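Local structure of serine acetyltransferase (Bacteroides vulgatus ATCC 8482, 3F1X) at residues A[124-129]-A[163-168]; A[132-137]-A[149-154]; A[157-162]-A[183-188]. The protein probably transfers an acetyl group from acetyl-coenzyme A to serine, the reaction of serine acetyltransferases in cysteine biosynthesis. All blocks are in the same frame, centred on the assembly; numbering follows the deposited sequence.

Contact 1 (A[124-129]-A[163-168])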
# COMPACT_ATOMS: atom_id res chain seq x y z
N PRO A 124 26.66 18.30 -1.13
CA PRO A 124 27.65 18.37 -2.22
C PRO A 124 28.99 17.79 -1.77
O PRO A 124 29.66 17.09 -2.53
CB PRO A 124 27.73 19.87 -2.51
CG PRO A 124 26.33 20.34 -2.22
CD PRO A 124 26.00 19.60 -0.92
N GLU A 125 29.36 18.07 -0.53
CA GLU A 125 30.61 17.57 0.02
C GLU A 125 30.51 16.06 0.24
O GLU A 125 31.46 15.33 -0.03
CB GLU A 125 30.92 18.28 1.34
CG GLU A 125 32.19 17.83 2.06
CD GLU A 125 33.45 18.07 1.25
OE1 GLU A 125 33.54 19.12 0.58
OE2 GLU A 125 34.35 17.21 1.28
N LEU A 126 29.36 15.59 0.73
CA LEU A 126 29.19 14.17 0.94
C LEU A 126 29.34 13.44 -0.38
O LEU A 126 29.94 12.37 -0.44
CB LEU A 126 27.81 13.89 1.56
CG LEU A 126 27.64 14.36 3.00
CD1 LEU A 126 26.23 14.07 3.48
CD2 LEU A 126 28.66 13.67 3.90
N ARG A 127 28.81 14.02 -1.45
CA ARG A 127 28.90 13.42 -2.77
C ARG A 127 30.37 13.31 -3.17
O ARG A 127 30.78 12.30 -3.75
CB ARG A 127 28.16 14.27 -3.81
CG ARG A 127 28.33 13.79 -5.24
CD ARG A 127 27.75 14.79 -6.23
NE ARG A 127 26.30 14.79 -6.22
CZ ARG A 127 25.55 15.60 -6.95
NH1 ARG A 127 26.12 16.49 -7.76
NH2 ARG A 127 24.22 15.54 -6.88
N ARG A 128 31.15 14.35 -2.88
CA ARG A 128 32.57 14.35 -3.21
C ARG A 128 33.33 13.26 -2.46
O ARG A 128 34.19 12.59 -3.04
CB ARG A 128 33.21 15.70 -2.86
CG ARG A 128 32.68 16.88 -3.64
CD ARG A 128 33.47 18.14 -3.33
NE ARG A 128 32.78 19.32 -3.82
CZ ARG A 128 32.21 20.23 -3.04
NH1 ARG A 128 32.26 20.09 -1.72
NH2 ARG A 128 31.58 21.27 -3.57
N ILE A 129 33.01 13.08 -1.18
CA ILE A 129 33.69 12.05 -0.41
C ILE A 129 33.26 10.66 -0.83
O ILE A 129 34.09 9.79 -1.08
CB ILE A 129 33.43 12.21 1.11
CG1 ILE A 129 33.87 13.60 1.57
CG2 ILE A 129 34.21 11.15 1.87
CD1 ILE A 129 33.58 13.90 3.03
N TYR A 163 26.62 5.90 7.06
CA TYR A 163 27.59 6.36 8.06
C TYR A 163 27.95 7.84 7.87
O TYR A 163 27.83 8.64 8.81
CB TYR A 163 28.89 5.54 7.99
CG TYR A 163 30.06 6.30 8.57
CD1 TYR A 163 30.15 6.54 9.94
CD2 TYR A 163 31.00 6.89 7.74
CE1 TYR A 163 31.16 7.36 10.46
CE2 TYR A 163 32.01 7.71 8.26
CZ TYR A 163 32.08 7.94 9.61
OH TYR A 163 33.05 8.78 10.10
N ARG A 164 28.40 8.22 6.68
CA ARG A 164 28.78 9.61 6.45
C ARG A 164 27.60 10.56 6.65
O ARG A 164 27.78 11.69 7.09
CB ARG A 164 29.39 9.79 5.05
CG ARG A 164 30.72 9.04 4.89
CD ARG A 164 31.56 9.62 3.77
NE ARG A 164 32.72 8.78 3.43
CZ ARG A 164 33.80 8.64 4.18
NH1 ARG A 164 33.90 9.28 5.34
NH2 ARG A 164 34.79 7.85 3.78
N ILE A 165 26.40 10.09 6.35
CA ILE A 165 25.22 10.91 6.55
C ILE A 165 24.99 11.10 8.06
O ILE A 165 24.75 12.22 8.54
CB ILE A 165 23.97 10.25 5.93
CG1 ILE A 165 24.02 10.39 4.41
CG2 ILE A 165 22.70 10.88 6.49
CD1 ILE A 165 22.97 9.59 3.68
N ALA A 166 25.11 10.00 8.80
CA ALA A 166 24.91 10.00 10.24
C ALA A 166 25.98 10.80 10.96
O ALA A 166 25.69 11.52 11.90
CB ALA A 166 24.86 8.56 10.77
N HIS A 167 27.22 10.68 10.50
CA HIS A 167 28.34 11.40 11.11
C HIS A 167 28.12 12.90 11.05
O HIS A 167 28.30 13.60 12.04
CB HIS A 167 29.65 11.04 10.42
CG HIS A 167 30.87 11.57 11.11
ND1 HIS A 167 31.75 12.44 10.50
CD2 HIS A 167 31.38 11.31 12.33
CE1 HIS A 167 32.74 12.71 11.33
NE2 HIS A 167 32.55 12.03 12.45
N GLU A 168 27.72 13.39 9.88
CA GLU A 168 27.47 14.81 9.67
C GLU A 168 26.37 15.29 10.62
O GLU A 168 26.48 16.36 11.23
CB GLU A 168 27.08 15.06 8.21
CG GLU A 168 26.88 16.52 7.83
CD GLU A 168 28.01 17.42 8.30
OE1 GLU A 168 29.20 17.09 8.05
OE2 GLU A 168 27.72 18.47 8.91
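The CG2 methyl of Ile129 lies over one face of the Arg164 guanidinium, set toward its rim, 3.2 Å from NE. The same methyl touches Arg164 CD at 3.6 Å, so it covers the turn from aliphatic chain to flat group in a tight fit. Ile129 has CG1 trans to its carbonyl carbon (chi1 -57°), which leaves CG2 as the branch aimed at the arginine. One turn back, Leu126 slides alongside Arg164 in the opposite sense: its CD2 is 3.9 Å from the backbone O and 4.1 Å from CB of Arg164. The other leucine methyl, CD1, reaches Ile165 CG1 at 4.4 Å, a looser apolar touch. No hydrogen bond joins the two segments. Their axes pass 10.9 Å apart, with N-to-C directions 141° apart, in the helical domain that precedes the left-handed parallel beta-helix of serine acetyltransferases. The Arg164 chain is extended from CG to NE and carries its charged end along the interface to groups beyond both segments. There NE pairs with Asp133, while NH1 and NH2 donate to the carbonyls of Ile199 and Gly200 in the first part of the beta-helix, so each guanidinium nitrogen has a partner. These bonds probably fix the rotation of the group and tie the helix of residues 155-171 to the beta-helix. NH1 also lies in the plane of the Tyr163 ring, at its edge. On the side of Leu126 and Ile165, Phe119 from helix 109-120 packs against both.

Contact 2 (A[132-137]-A[149-154])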
# COMPACT_ATOMS: atom_id res chain seq x y z
N THR A 132 34.89 9.15 -3.79
CA THR A 132 36.19 8.51 -3.61
C THR A 132 36.03 7.10 -3.07
O THR A 132 36.83 6.21 -3.37
CB THR A 132 37.12 9.33 -2.67
OG1 THR A 132 36.63 9.25 -1.32
CG2 THR A 132 37.17 10.78 -3.13
N ASP A 133 34.99 6.89 -2.27
CA ASP A 133 34.73 5.56 -1.71
C ASP A 133 34.32 4.61 -2.83
O ASP A 133 34.73 3.45 -2.86
CB ASP A 133 33.61 5.60 -0.66
CG ASP A 133 33.92 6.52 0.50
OD1 ASP A 133 35.09 6.58 0.92
OD2 ASP A 133 32.98 7.17 1.00
N VAL A 134 33.50 5.09 -3.76
CA VAL A 134 33.07 4.27 -4.89
C VAL A 134 34.27 3.93 -5.76
O VAL A 134 34.39 2.80 -6.25
CB VAL A 134 32.02 4.99 -5.76
CG1 VAL A 134 31.76 4.18 -7.01
CG2 VAL A 134 30.73 5.18 -4.98
N GLU A 135 35.16 4.90 -5.97
CA GLU A 135 36.35 4.68 -6.78
C GLU A 135 37.25 3.62 -6.14
O GLU A 135 37.78 2.76 -6.84
CB GLU A 135 37.14 5.98 -6.93
CG GLU A 135 36.50 6.99 -7.85
CD GLU A 135 37.11 8.37 -7.70
OE1 GLU A 135 38.36 8.47 -7.77
OE2 GLU A 135 36.35 9.34 -7.51
N ALA A 136 37.41 3.70 -4.83
CA ALA A 136 38.24 2.74 -4.11
C ALA A 136 37.63 1.35 -4.19
O ALA A 136 38.34 0.35 -4.29
CB ALA A 136 38.39 3.16 -2.65
N ALA A 137 36.30 1.28 -4.17
CA ALA A 137 35.60 0.00 -4.24
C ALA A 137 35.78 -0.63 -5.62
O ALA A 137 35.88 -1.85 -5.74
CB ALA A 137 34.11 0.19 -3.93
N GLU A 149 27.33 -0.29 -11.13
CA GLU A 149 26.98 -1.53 -10.46
C GLU A 149 27.27 -1.41 -8.97
O GLU A 149 26.53 -1.94 -8.13
CB GLU A 149 27.78 -2.71 -11.03
CG GLU A 149 27.55 -4.03 -10.29
CD GLU A 149 28.32 -5.21 -10.88
OE1 GLU A 149 29.57 -5.24 -10.80
OE2 GLU A 149 27.66 -6.12 -11.42
N ILE A 150 28.35 -0.72 -8.65
CA ILE A 150 28.75 -0.53 -7.26
C ILE A 150 27.74 0.30 -6.49
O ILE A 150 27.26 -0.11 -5.44
CB ILE A 150 30.14 0.12 -7.18
CG1 ILE A 150 31.18 -0.88 -7.72
CG2 ILE A 150 30.45 0.52 -5.75
CD1 ILE A 150 32.58 -0.33 -7.78
N ILE A 151 27.41 1.47 -7.02
CA ILE A 151 26.45 2.36 -6.38
C ILE A 151 25.08 1.72 -6.27
O ILE A 151 24.38 1.85 -5.26
CB ILE A 151 26.30 3.68 -7.17
CG1 ILE A 151 27.62 4.44 -7.18
CG2 ILE A 151 25.18 4.54 -6.57
CD1 ILE A 151 27.61 5.66 -8.07
N SER A 152 24.70 1.01 -7.33
CA SER A 152 23.39 0.37 -7.42
C SER A 152 23.07 -0.82 -6.51
O SER A 152 21.93 -0.94 -6.06
CB SER A 152 23.09 -0.00 -8.87
OG SER A 152 22.89 1.16 -9.66
N CYS A 153 24.04 -1.69 -6.25
CA CYS A 153 23.73 -2.84 -5.40
C CYS A 153 24.77 -3.28 -4.37
O CYS A 153 24.50 -4.19 -3.59
CB CYS A 153 23.34 -4.04 -6.26
SG CYS A 153 24.69 -4.79 -7.21
N TYR A 154 25.95 -2.67 -4.37
CA TYR A 154 26.96 -3.06 -3.38
C TYR A 154 26.51 -2.59 -2.00
O TYR A 154 26.23 -1.41 -1.79
CB TYR A 154 28.31 -2.43 -3.73
CG TYR A 154 29.11 -3.25 -4.70
CD1 TYR A 154 28.49 -3.90 -5.77
CD2 TYR A 154 30.49 -3.34 -4.58
CE1 TYR A 154 29.24 -4.64 -6.69
CE2 TYR A 154 31.25 -4.07 -5.50
CZ TYR A 154 30.61 -4.72 -6.55
OH TYR A 154 31.36 -5.44 -7.46
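Val134 and Ile150 meet where helix 123-139 crosses the short helix 147-153, a helix-on-helix packing in the all-helical domain ahead of the beta-helix. The axes of the two short segments pass 10.2 Å apart, their directions at 112°, so the touching patch is compact. Its side-chain contacts are all apolar. Val134 CG1 faces Ile150 CG2 at 4.1 Å as the two side chains slide past each other in opposite senses. With CG1 trans to the backbone N (chi1 172°), the valine turns its second methyl, CG2, to Ile151, whose chain crosses it at about a right angle. Ala137, one turn further on, offers CB to the same Ile150 CG2 methyl, also at 4.1 Å, so this one methyl touches both residues of the opposing helix. Behind it, Ile150 CG1 rests over the Tyr154 ring, off toward its rim, and Ile157 of the next helix touches both Val134 and Ile150. An alanine in place of Ile150 lacks CG1, CG2 and CD1 and would probably leave a gap between Val134, Ala137 and the Tyr154 ring. Further out, Phe27 of a neighbouring subunit packs on Ile151. Contacts with main-chain atoms complete the patch: Ile150 CD1 reaches across to the opposing helix, 3.9 Å from both the Val134 O and the Ala137 C.

Contact 3 (A[157-162]-A[183-188])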
# COMPACT_ATOMS: atom_id res chain seq x y z
N ILE A 157 28.70 0.35 -0.03
CA ILE A 157 28.45 1.75 -0.35
C ILE A 157 27.26 2.29 0.42
O ILE A 157 27.25 3.44 0.83
CB ILE A 157 28.21 1.96 -1.86
CG1 ILE A 157 29.44 1.53 -2.64
CG2 ILE A 157 27.93 3.44 -2.14
CD1 ILE A 157 30.67 2.36 -2.34
N ARG A 158 26.26 1.44 0.61
CA ARG A 158 25.06 1.82 1.34
C ARG A 158 25.38 2.07 2.81
O ARG A 158 24.93 3.05 3.39
CB ARG A 158 23.99 0.72 1.22
CG ARG A 158 23.44 0.61 -0.19
CD ARG A 158 22.51 -0.57 -0.37
NE ARG A 158 22.00 -0.64 -1.75
CZ ARG A 158 21.17 -1.57 -2.20
NH1 ARG A 158 20.76 -1.56 -3.46
NH2 ARG A 158 20.74 -2.53 -1.38
N ALA A 159 26.18 1.18 3.40
CA ALA A 159 26.56 1.33 4.81
C ALA A 159 27.44 2.57 4.99
O ALA A 159 27.23 3.36 5.90
CB ALA A 159 27.31 0.09 5.28
N ILE A 160 28.42 2.73 4.11
CA ILE A 160 29.32 3.88 4.18
C ILE A 160 28.55 5.18 3.95
O ILE A 160 28.82 6.19 4.60
CB ILE A 160 30.48 3.74 3.15
CG1 ILE A 160 31.34 2.53 3.53
CG2 ILE A 160 31.34 5.00 3.13
CD1 ILE A 160 32.33 2.13 2.46
N SER A 161 27.59 5.16 3.04
CA SER A 161 26.78 6.34 2.77
C SER A 161 25.99 6.69 4.03
O SER A 161 25.99 7.85 4.46
CB SER A 161 25.81 6.08 1.62
OG SER A 161 26.51 5.88 0.41
N ASN A 162 25.32 5.70 4.62
CA ASN A 162 24.53 5.92 5.83
C ASN A 162 25.43 6.48 6.93
O ASN A 162 25.05 7.41 7.65
CB ASN A 162 23.88 4.61 6.32
CG ASN A 162 22.55 4.31 5.64
OD1 ASN A 162 22.43 4.38 4.41
ND2 ASN A 162 21.54 3.94 6.43
N GLU A 183 22.36 2.04 12.57
CA GLU A 183 21.81 0.73 12.90
C GLU A 183 20.92 0.26 11.76
O GLU A 183 20.73 -0.94 11.56
CB GLU A 183 21.01 0.78 14.21
CG GLU A 183 21.89 0.97 15.44
CD GLU A 183 22.83 -0.20 15.66
OE1 GLU A 183 23.75 -0.08 16.50
OE2 GLU A 183 22.65 -1.25 15.01
N MSE A 184 20.38 1.21 11.01
CA MSE A 184 19.53 0.89 9.86
C MSE A 184 20.39 0.19 8.81
O MSE A 184 19.97 -0.81 8.21
CB MSE A 184 18.93 2.18 9.28
CG MSE A 184 17.42 2.17 9.18
SE MSE A 184 16.75 3.83 8.45
CE MSE A 184 17.24 3.54 6.60
N ALA A 185 21.59 0.72 8.58
CA ALA A 185 22.52 0.13 7.63
C ALA A 185 22.99 -1.22 8.19
O ALA A 185 23.16 -2.18 7.46
CB ALA A 185 23.73 1.05 7.43
N HIS A 186 23.18 -1.25 9.51
CA HIS A 186 23.62 -2.45 10.22
C HIS A 186 22.65 -3.60 9.90
O HIS A 186 23.07 -4.71 9.56
CB HIS A 186 23.63 -2.14 11.72
CG HIS A 186 24.16 -3.25 12.58
ND1 HIS A 186 24.77 -4.37 12.06
CD2 HIS A 186 24.19 -3.39 13.92
CE1 HIS A 186 25.16 -5.15 13.05
NE2 HIS A 186 24.82 -4.58 14.19
N SER A 187 21.36 -3.31 9.99
CA SER A 187 20.32 -4.29 9.72
C SER A 187 20.29 -4.71 8.25
O SER A 187 20.22 -5.90 7.96
CB SER A 187 18.95 -3.72 10.10
OG SER A 187 17.90 -4.61 9.74
N GLU A 188 20.37 -3.74 7.34
CA GLU A 188 20.32 -4.02 5.91
C GLU A 188 21.59 -4.59 5.28
O GLU A 188 21.53 -5.23 4.23
CB GLU A 188 19.93 -2.75 5.13
CG GLU A 188 18.59 -2.13 5.52
CD GLU A 188 18.16 -1.02 4.56
OE1 GLU A 188 17.94 -1.32 3.37
OE2 GLU A 188 18.04 0.15 5.00
O HOH W 1 19.72 2.27 5.11
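Helices 157-162 and 183-188 run nearly antiparallel, 171° between their N-to-C directions, with axes only 9.0 Å apart. The backbones come nearest at Ala159 and Ala185, whose CA atoms are 5.1 Å from each other, a spacing that two alanines allow. Ala185 CB points at the other helix, 3.9 Å from Ala159 CA and 3.7 Å from Asn162 CB. The Asn162 amide lies alongside that methyl, with ND2 over to the side where selenomethionine Met184 packs its CB. Asn162 ND2 is itself 3.8 Å from Ala185 CB, so both the base of the asparagine side chain and its amide nitrogen rest against the one methyl. ND2 donates to a water at 2.8 Å, and this water in turn donates to Glu188 OE2 at 2.7 Å, so a single solvent molecule bridges the helices beside the alanine seam. Asn162 CG is trans to its carbonyl carbon (chi1 -85°), which sends the amide out along the groove between the helices. This antiparallel pair, residues 155-171 against 177-189, closes the helical domain; a short link then leads to strand 192-193, the start of the left-handed beta-helix. Asn162 ND2 also donates to the Ile181 carbonyl, and its two bonds probably hold the rotation of the amide, while OD1 takes a weak bond from Arg50. At the end of the second helix, Ser187 OG donates to the Glu188 carbonyl of a neighbouring subunit, while the Glu188 carbonyl here accepts from Ser187 of another, consistent with a ring of such bonds around the trimer axis.

How the contacts relate
Contacts 1 and 2 share helix 123-139 and contacts 1 and 3 share helix 155-171, so the three are linked through consecutive helices of one domain; their centres lie 13 to 15 Å apart. Contacts 1 and 2 meet through the salt bridge from Arg164 NE to Asp133 OD2, 2.9 Å long. Contacts 2 and 3 meet where Ile150 CG2 packs on Ile157 CG1 at 3.4 Å, and where Arg158 NH1 probably bonds Ser152 O at 2.9 Å. Contact 3 lies nearest the chain centre, about 5 Å away, beside the beta-helix. In this family active sites lie between neighbouring subunits of the trimer, and no ligand takes part in these contacts.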